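Local coordinates for THUMP domain-containing protein (Pyrococcus horikoshii, PDB 1VBK) that is of unproven function but probably binds RNA and ATP, in the manner of the tRNA-modifying and thiamine-biosynthesis ThiI proteins, at residues Thr276-Phe279 with Pro285-Tyr288; Glu32-Val35 with Pro40-Glu43; Leu93-Lys98 with Glu133-Asn138. One frame throughout, in Å; residues are numbered along the deposited sequence.

How the interactions relate
The contacts come along the chain in the order interaction 2, interaction 3, interaction 1. Each closes before the next opens. Interaction 2 (32-35 with 40-43) lies in the ThiI ferredoxin-like range, and interaction 3 (93-98 with 133-138) lies in the THUMP range. Both pack beside strands of one mixed sheet, and their centres are about 31 Å apart. Interaction 1 (276-279 with 285-288) belongs to the separate five-stranded parallel sheet. Its centre is about 39 Å from that of interaction 2 and about 58 Å from that of interaction 3. None touches another. Each contact therefore joins elements within its own part of an elongated, multi-domain chain.

Interaction 1. Residues Thr276-Phe279 with Pro285-Tyr288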
# COMPACT_ATOMS: atom_id res chain seq x y z
N THR A 276 -19.56 9.21 5.26
CA THR A 276 -18.97 9.37 6.59
C THR A 276 -18.85 8.02 7.28
O THR A 276 -17.87 7.75 7.99
CB THR A 276 -19.82 10.33 7.45
OG1 THR A 276 -21.18 9.87 7.48
CG2 THR A 276 -19.79 11.74 6.85
N GLU A 277 -19.84 7.16 7.08
CA GLU A 277 -19.84 5.82 7.67
C GLU A 277 -18.70 5.02 7.04
O GLU A 277 -17.96 4.32 7.74
CB GLU A 277 -21.18 5.13 7.41
CG GLU A 277 -22.29 5.55 8.37
CD GLU A 277 -23.68 5.26 7.84
OE1 GLU A 277 -23.83 4.30 7.05
OE2 GLU A 277 -24.63 5.98 8.22
N ASP A 278 -18.56 5.13 5.72
CA ASP A 278 -17.50 4.44 4.98
C ASP A 278 -16.15 4.86 5.53
O ASP A 278 -15.25 4.04 5.71
CB ASP A 278 -17.54 4.82 3.49
CG ASP A 278 -18.45 3.92 2.68
OD1 ASP A 278 -18.59 4.17 1.47
OD2 ASP A 278 -19.01 2.96 3.26
N PHE A 279 -16.01 6.15 5.78
CA PHE A 279 -14.77 6.68 6.31
C PHE A 279 -14.40 6.02 7.63
O PHE A 279 -13.22 5.86 7.95
CB PHE A 279 -14.89 8.20 6.51
CG PHE A 279 -13.65 8.82 7.06
CD1 PHE A 279 -12.56 9.08 6.23
CD2 PHE A 279 -13.55 9.11 8.42
CE1 PHE A 279 -11.38 9.61 6.75
CE2 PHE A 279 -12.37 9.64 8.95
CZ PHE A 279 -11.29 9.89 8.11
N PRO A 285 -8.55 4.89 2.72
CA PRO A 285 -9.48 5.77 1.98
C PRO A 285 -10.42 5.00 1.06
O PRO A 285 -10.04 3.99 0.47
CB PRO A 285 -8.54 6.67 1.19
CG PRO A 285 -7.31 6.73 2.04
CD PRO A 285 -7.16 5.30 2.49
N VAL A 286 -11.64 5.51 0.93
CA VAL A 286 -12.63 4.90 0.06
C VAL A 286 -12.84 5.85 -1.11
O VAL A 286 -12.96 7.06 -0.92
CB VAL A 286 -13.97 4.69 0.80
CG1 VAL A 286 -14.99 4.04 -0.13
CG2 VAL A 286 -13.75 3.82 2.02
N TYR A 287 -12.86 5.32 -2.33
CA TYR A 287 -13.03 6.15 -3.51
C TYR A 287 -14.33 5.85 -4.22
O TYR A 287 -14.79 4.71 -4.26
CB TYR A 287 -11.85 5.95 -4.46
CG TYR A 287 -10.52 6.31 -3.83
CD1 TYR A 287 -9.79 5.35 -3.12
CD2 TYR A 287 -10.01 7.60 -3.90
CE1 TYR A 287 -8.58 5.68 -2.51
CE2 TYR A 287 -8.81 7.94 -3.29
CZ TYR A 287 -8.09 6.98 -2.59
OH TYR A 287 -6.90 7.30 -2.00
N TYR A 288 -14.93 6.90 -4.78
CA TYR A 288 -16.19 6.81 -5.49
C TYR A 288 -16.03 7.42 -6.88
O TYR A 288 -16.38 8.58 -7.11
CB TYR A 288 -17.26 7.58 -4.72
CG TYR A 288 -17.30 7.27 -3.25
CD1 TYR A 288 -17.89 6.09 -2.77
CD2 TYR A 288 -16.76 8.15 -2.32
CE1 TYR A 288 -17.94 5.81 -1.41
CE2 TYR A 288 -16.80 7.88 -0.95
CZ TYR A 288 -17.39 6.70 -0.51
OH TYR A 288 -17.43 6.42 0.84
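Y288 and D278 make the polar half of this contact. The Y288 hydroxyl OH donates a hydrogen bond to D278 OD1 over 2.6 Å. It comes to the anti lone pair of OD1, the one turned away from OD2. Carboxylate and ring are nearly coplanar, with 12° between their planes. OD1 lies at the edge of the ring, in its plane. It also passes Y288 CE1 at 3.4 Å, so the carboxylate oxygen lies alongside this corner of the ring. D278 CB comes to 3.1 Å from Y288 OH, which makes the fit close on the carbon side too. D278 CG is anti to the carbonyl carbon (chi1 -88°), and this turn carries OD1 toward the tyrosine. OD1 has a second partner, the NZ of K261, in a salt bridge. Hydroxyl and ammonium thus share one buried carboxylate oxygen, and the lysine probably offsets much of its charge.

The two segments belong to a beta-alpha-beta unit. Strand 258-260 leads through helix 273-281 to strand 286-287, the outermost strand of a parallel sheet on that side. This is consistent with the HUP-type alpha/beta fold of the ThiI family. Backbone hydrogen bonds tie P285 and Y287 to V259 on the neighbouring strand. V286 and Y288 both point toward the helix. Y288 is in addition the N-cap residue of helix 289-292.

The van der Waals contacts are looser and come from V286, whose methyls lie against oxygens of D278. Its CG1 lies 3.9 Å from D278 OD1. CG2, the other branch, lies 4.0 Å from the backbone O of D278 and 4.2 Å from D278 CB. On the helix, F279 packs on T18 of the second subunit.

Interaction 2. Residues Glu32-Val35 with Pro40-Glu43; sequences EALV and PYKE
Y41, which packs against L34 and V35, directly follows P40, whose carbonyl O is hydrogen-bonded to OG1 of T55. That bond ties down the backbone just ahead of the tyrosine. Across the contact itself the touching is apolar.

Y41 CD2 is 3.9 Å from L34 CD1 and 4.0 Å from L34 CB. The leucine methyl approaches the ring obliquely. V35 meets the next carbon along the same edge: its CG2 is 4.1 Å from Y41 CE2, near the ring plane. This methyl also comes to 4.2 Å from Y41 OH. With CG between the backbone N and the carbonyl carbon (chi1 71°), the ring extends from the turn toward V35, and its CD2-CE2 edge meets the helix.

The segments flank the turn between helix 19-36 and strand 43-47 in the ferredoxin-like domain. Where the chain enters the strand, K42 and E43 both face K54 in a classic beta bulge. E43 OE2 also makes a salt bridge with K54 NZ. An alanine in place of Y41 has no ring to set against L34 and V35, and a gap would probably open between the helix end and the turn.

L34 is the buried partner. It also touches V39, V53 on strand 50-54 and A61 on helix 58-65. Y41 also lies on V53. V35 is on the exposed side of the helix.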
# COMPACT_ATOMS: atom_id res chain seq x y z
N GLU A 32 1.58 -10.54 -20.04
CA GLU A 32 0.47 -11.26 -19.43
C GLU A 32 -0.72 -11.35 -20.38
O GLU A 32 -1.36 -12.40 -20.48
CB GLU A 32 0.04 -10.57 -18.13
CG GLU A 32 0.94 -10.84 -16.95
CD GLU A 32 0.83 -12.27 -16.46
OE1 GLU A 32 -0.29 -12.69 -16.10
OE2 GLU A 32 1.86 -12.99 -16.44
N ALA A 33 -1.02 -10.26 -21.07
CA ALA A 33 -2.13 -10.22 -22.01
C ALA A 33 -1.95 -11.18 -23.18
O ALA A 33 -2.85 -11.95 -23.52
CB ALA A 33 -2.33 -8.81 -22.53
N LEU A 34 -0.78 -11.13 -23.81
CA LEU A 34 -0.50 -11.99 -24.96
C LEU A 34 -0.46 -13.47 -24.56
O LEU A 34 -0.99 -14.33 -25.28
CB LEU A 34 0.83 -11.58 -25.61
CG LEU A 34 0.82 -10.17 -26.23
CD1 LEU A 34 2.20 -9.84 -26.78
CD2 LEU A 34 -0.21 -10.09 -27.34
N VAL A 35 0.15 -13.77 -23.42
CA VAL A 35 0.23 -15.15 -22.96
C VAL A 35 -1.17 -15.68 -22.63
O VAL A 35 -1.52 -16.79 -23.01
CB VAL A 35 1.15 -15.27 -21.72
CG1 VAL A 35 1.11 -16.69 -21.17
CG2 VAL A 35 2.58 -14.92 -22.11
N PRO A 40 1.27 -15.69 -29.95
CA PRO A 40 2.72 -15.92 -30.04
C PRO A 40 3.49 -14.61 -30.25
O PRO A 40 2.98 -13.70 -30.88
CB PRO A 40 2.86 -16.85 -31.24
CG PRO A 40 1.49 -17.47 -31.39
CD PRO A 40 0.58 -16.31 -31.09
N TYR A 41 4.70 -14.55 -29.70
CA TYR A 41 5.56 -13.38 -29.85
C TYR A 41 6.98 -13.82 -29.54
O TYR A 41 7.20 -14.72 -28.72
CB TYR A 41 5.12 -12.25 -28.91
CG TYR A 41 5.39 -12.50 -27.45
CD1 TYR A 41 6.61 -12.15 -26.88
CD2 TYR A 41 4.42 -13.08 -26.63
CE1 TYR A 41 6.87 -12.37 -25.53
CE2 TYR A 41 4.67 -13.30 -25.28
CZ TYR A 41 5.89 -12.94 -24.74
OH TYR A 41 6.13 -13.16 -23.41
N LYS A 42 7.95 -13.18 -30.19
CA LYS A 42 9.36 -13.51 -30.01
C LYS A 42 10.02 -12.71 -28.91
O LYS A 42 10.76 -13.26 -28.09
CB LYS A 42 10.12 -13.28 -31.32
CG LYS A 42 9.62 -14.07 -32.52
CD LYS A 42 10.24 -13.53 -33.80
CE LYS A 42 9.84 -14.35 -35.02
NZ LYS A 42 10.42 -15.72 -34.97
N GLU A 43 9.78 -11.40 -28.90
CA GLU A 43 10.37 -10.51 -27.91
C GLU A 43 9.49 -9.31 -27.60
O GLU A 43 8.64 -8.93 -28.40
CB GLU A 43 11.70 -9.93 -28.39
CG GLU A 43 12.79 -10.87 -28.78
CD GLU A 43 14.03 -10.10 -29.19
OE1 GLU A 43 14.62 -9.44 -28.31
OE2 GLU A 43 14.40 -10.13 -30.38

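Interaction 3. Residues Leu93-Lys98 with Glu133-Asn138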
# COMPACT_ATOMS: atom_id res chain seq x y z
N LEU A 93 4.61 -1.10 -50.79
CA LEU A 93 3.99 -2.41 -50.60
C LEU A 93 2.80 -2.31 -49.64
O LEU A 93 1.71 -2.83 -49.90
CB LEU A 93 5.01 -3.39 -50.04
CG LEU A 93 4.53 -4.82 -49.79
CD1 LEU A 93 4.28 -5.52 -51.12
CD2 LEU A 93 5.57 -5.58 -48.98
N MET A 94 3.01 -1.63 -48.52
CA MET A 94 1.96 -1.47 -47.54
C MET A 94 0.86 -0.52 -48.01
O MET A 94 -0.30 -0.69 -47.67
CB MET A 94 2.55 -0.99 -46.22
CG MET A 94 3.51 -2.03 -45.65
SD MET A 94 3.91 -1.77 -43.95
CE MET A 94 2.33 -2.28 -43.18
N PHE A 95 1.24 0.47 -48.81
CA PHE A 95 0.28 1.42 -49.34
C PHE A 95 -0.68 0.67 -50.26
O PHE A 95 -1.89 0.86 -50.19
CB PHE A 95 0.99 2.53 -50.12
CG PHE A 95 0.05 3.49 -50.81
CD1 PHE A 95 -0.51 3.17 -52.04
CD2 PHE A 95 -0.27 4.71 -50.22
CE1 PHE A 95 -1.39 4.05 -52.68
CE2 PHE A 95 -1.14 5.60 -50.85
CZ PHE A 95 -1.71 5.27 -52.08
N ARG A 96 -0.12 -0.18 -51.11
CA ARG A 96 -0.93 -0.94 -52.05
C ARG A 96 -1.88 -1.89 -51.33
O ARG A 96 -3.04 -2.03 -51.73
CB ARG A 96 -0.03 -1.68 -53.04
CG ARG A 96 0.53 -0.74 -54.09
CD ARG A 96 1.65 -1.32 -54.92
NE ARG A 96 1.93 -0.47 -56.08
CZ ARG A 96 2.95 -0.63 -56.91
NH1 ARG A 96 3.82 -1.60 -56.72
NH2 ARG A 96 3.09 0.20 -57.94
N LYS A 97 -1.41 -2.52 -50.26
CA LYS A 97 -2.26 -3.43 -49.51
C LYS A 97 -3.45 -2.66 -48.94
O LYS A 97 -4.59 -3.10 -49.03
CB LYS A 97 -1.48 -4.09 -48.37
CG LYS A 97 -2.36 -4.94 -47.47
CD LYS A 97 -1.54 -5.79 -46.51
CE LYS A 97 -2.46 -6.53 -45.54
NZ LYS A 97 -3.52 -7.29 -46.27
N LYS A 98 -3.17 -1.50 -48.35
CA LYS A 98 -4.22 -0.68 -47.77
C LYS A 98 -5.14 -0.12 -48.85
O LYS A 98 -6.36 -0.10 -48.69
CB LYS A 98 -3.61 0.46 -46.96
CG LYS A 98 -4.63 1.40 -46.31
CD LYS A 98 -5.42 0.73 -45.20
CE LYS A 98 -6.29 1.76 -44.49
NZ LYS A 98 -7.04 1.18 -43.35
N GLU A 133 6.74 11.07 -52.86
CA GLU A 133 7.06 11.20 -54.29
C GLU A 133 7.15 9.82 -54.93
O GLU A 133 6.76 9.63 -56.08
CB GLU A 133 8.39 11.94 -54.48
CG GLU A 133 8.93 11.85 -55.90
CD GLU A 133 10.27 12.54 -56.07
OE1 GLU A 133 11.20 12.23 -55.30
OE2 GLU A 133 10.38 13.38 -56.99
N TYR A 134 7.68 8.86 -54.17
CA TYR A 134 7.82 7.49 -54.65
C TYR A 134 6.44 6.88 -54.88
O TYR A 134 6.19 6.26 -55.92
CB TYR A 134 8.59 6.65 -53.63
CG TYR A 134 8.97 5.28 -54.12
CD1 TYR A 134 9.92 5.12 -55.14
CD2 TYR A 134 8.39 4.13 -53.57
CE1 TYR A 134 10.28 3.84 -55.59
CE2 TYR A 134 8.75 2.86 -54.02
CZ TYR A 134 9.70 2.72 -55.02
OH TYR A 134 10.07 1.46 -55.45
N ILE A 135 5.54 7.06 -53.92
CA ILE A 135 4.19 6.53 -54.04
C ILE A 135 3.43 7.22 -55.19
O ILE A 135 2.76 6.57 -55.99
CB ILE A 135 3.43 6.68 -52.69
CG1 ILE A 135 4.13 5.82 -51.62
CG2 ILE A 135 1.97 6.23 -52.84
CD1 ILE A 135 3.49 5.88 -50.26
N LEU A 136 3.56 8.54 -55.28
CA LEU A 136 2.89 9.30 -56.34
C LEU A 136 3.34 8.89 -57.75
O LEU A 136 2.57 9.02 -58.71
CB LEU A 136 3.13 10.80 -56.16
CG LEU A 136 2.27 11.52 -55.12
CD1 LEU A 136 2.80 12.94 -54.93
CD2 LEU A 136 0.82 11.55 -55.58
N ASN A 137 4.57 8.42 -57.87
CA ASN A 137 5.13 7.99 -59.15
C ASN A 137 4.74 6.56 -59.52
O ASN A 137 4.95 6.13 -60.65
CB ASN A 137 6.66 8.08 -59.12
CG ASN A 137 7.18 9.50 -59.29
OD1 ASN A 137 8.37 9.76 -59.06
ND2 ASN A 137 6.31 10.41 -59.70
N ASN A 138 4.16 5.83 -58.57
CA ASN A 138 3.79 4.44 -58.82
C ASN A 138 2.32 4.09 -58.62
O ASN A 138 1.91 2.96 -58.87
CB ASN A 138 4.67 3.53 -57.96
CG ASN A 138 6.12 3.52 -58.40
OD1 ASN A 138 6.46 2.91 -59.42
ND2 ASN A 138 6.98 4.20 -57.65
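F95 and I135 form the tight, buried part of this helix-helix contact. The methyl CG2 of I135 sits over the middle of the F95 ring, 3.6 Å from its centroid and only 7° off the ring normal. This is a CH-pi contact. The second methyl, I135 CD1, lies on the same face, toward its border, 3.9 Å from F95 CD2. The first torsion of F95 (chi1 175°, CG anti to N) swings the ring out to the isoleucine, and the second turns its face to the methyl.

The outer side is looser and polar. The extended chain of R96 carries NH2 to the backbone O of N138, 3.1 Å away, with an N-H...O angle of 150°. The oxygen lies at the edge of the guanidinium, in its plane, but NH2 stands above the carbonyl plane. The stronger partner of R96 is E139, whose OE2 makes a salt bridge with NE. N138 turns its own amide back: ND2 bonds the O of Y134 over 2.8 Å and lies over a face of the Y134 ring.

Helices 84-102 and 124-138 lie side by side in the THUMP domain. Strand 150-157 of the mixed sheet lies under both: F95 touches I150 and I152, and I135 also rests on I152. F109, from strand 108-115, meets the F95 ring edge-to-face.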